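Local structure of signal recognition particle 19 kDa protein (Pyrococcus furiosus, 3DLU) at the interface of chains A and B. The protein binds 7S RNA directly and, with SRP54, organises the ribonucleic core of the archaeal signal recognition particle. Residues are numbered along the deposited sequence; one frame, centred on the assembly and turned at random. Chains: chain A/B, Signal recognition particle 19 kDa protein.

The interface of chains A and B. Residues chain A 2-3, 76; chain B 18-19.
A:Arg3 meets B:Tyr19 with the face of its guanidinium set against the CD2–CE2 edge of the phenol ring. The two planes stand nearly upright on each other, 81° apart, and the ring carbon CD2 of B:Tyr19 sits over the guanidinium face of A:Arg3, displaced toward its rim, with NH2 3.4 Å from CE2 and CZ 3.6 Å from CD2. This is an edge-on-face packing, not a parallel stack. Nearer the backbone, CD of A:Arg3 passes 3.7 Å from the carbonyl O of B:Tyr19. One residue earlier in the 3-10 helix 17-19, the carbonyl O of B:Lys18 accepts a hydrogen bond from the backbone N of A:Arg3, 3.0 Å long and somewhat bent; B:Lys18 is poorly ordered, so this bond should be read with some caution.

What aims the guanidinium is A:Glu76, at the end of strand 68-76 in the same chain. Its carboxylate oxygen OE2 accepts hydrogen bonds from both NE (2.9 Å) and NH2 (2.8 Å) of A:Arg3, gripped side-on, the NH2 pair also being a salt bridge; the oxygen lies in the guanidinium plane, while both nitrogens come from the same face of the carboxylate. The arginine runs out with CG anti to its own backbone N (chi1 -174°), then bends at chi3 (-69°) to bring NE and NH2 onto that oxygen. With an alanine in place of this arginine, the tyrosine edge would probably lose the flat surface it packs on, and the A:Glu76 carboxylate would be left without its cationic mate.

The patch joins the start of strand 3-6 to a short helical turn of the other copy, and recurs by two-fold symmetry. It may help hold the two copies together in the crystal, though SRP19 need not pair this way in the particle.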
loop_
_atom_site.group_PDB
_atom_site.type_symbol
_atom_site.label_atom_id
_atom_site.label_comp_id
_atom_site.label_asym_id
_atom_site.label_seq_id
_atom_site.Cartn_x
_atom_site.Cartn_y
_atom_site.Cartn_z
ATOM N N GLY A 2 -5.578 -23.797 1.553
ATOM C CA GLY A 2 -5.124 -22.864 2.567
ATOM C C GLY A 2 -4.910 -21.470 2.013
ATOM O O GLY A 2 -4.844 -21.271 0.803
ATOM N N ARG A 3 -4.795 -20.503 2.912
ATOM C CA ARG A 3 -4.574 -19.117 2.550
ATOM C C ARG A 3 -3.106 -18.755 2.799
ATOM O O ARG A 3 -2.536 -19.134 3.814
ATOM C CB ARG A 3 -5.496 -18.235 3.387
ATOM C CG ARG A 3 -5.496 -16.776 3.032
ATOM C CD ARG A 3 -6.498 -16.043 3.923
ATOM N NE ARG A 3 -7.880 -16.406 3.612
ATOM C CZ ARG A 3 -8.933 -15.671 3.967
ATOM N NH1 ARG A 3 -8.754 -14.542 4.641
ATOM N NH2 ARG A 3 -10.165 -16.052 3.637
ATOM N N GLU A 76 -6.083 -18.103 -1.801
ATOM C CA GLU A 76 -6.421 -19.405 -1.248
ATOM C C GLU A 76 -6.299 -20.428 -2.366
ATOM O O GLU A 76 -6.771 -20.189 -3.472
ATOM C CB GLU A 76 -7.849 -19.405 -0.692
ATOM C CG GLU A 76 -7.941 -18.745 0.654
ATOM C CD GLU A 76 -9.368 -18.655 1.175
ATOM O OE1 GLU A 76 -10.313 -18.782 0.376
ATOM O OE2 GLU A 76 -9.528 -18.453 2.391
ATOM N N LYS B 18 -5.571 -23.018 8.190
ATOM C CA LYS B 18 -6.357 -22.848 6.969
ATOM C C LYS B 18 -6.480 -21.381 6.563
ATOM O O LYS B 18 -6.471 -21.059 5.375
ATOM C CB LYS B 18 -7.751 -23.475 7.127
ATOM C CG LYS B 18 -8.571 -23.511 5.839
ATOM C CD LYS B 18 -9.967 -24.092 6.065
ATOM C CE LYS B 18 -10.883 -23.092 6.757
ATOM N NZ LYS B 18 -12.232 -23.654 7.055
ATOM N N TYR B 19 -6.602 -20.492 7.547
ATOM C CA TYR B 19 -6.710 -19.065 7.265
ATOM C C TYR B 19 -5.379 -18.300 7.310
ATOM O O TYR B 19 -5.356 -17.066 7.284
ATOM C CB TYR B 19 -7.764 -18.404 8.149
ATOM C CG TYR B 19 -9.155 -18.711 7.659
ATOM C CD1 TYR B 19 -9.950 -19.649 8.303
ATOM C CD2 TYR B 19 -9.657 -18.092 6.523
ATOM C CE1 TYR B 19 -11.225 -19.940 7.839
ATOM C CE2 TYR B 19 -10.921 -18.376 6.053
ATOM C CZ TYR B 19 -11.704 -19.301 6.714
ATOM O OH TYR B 19 -12.970 -19.583 6.244
#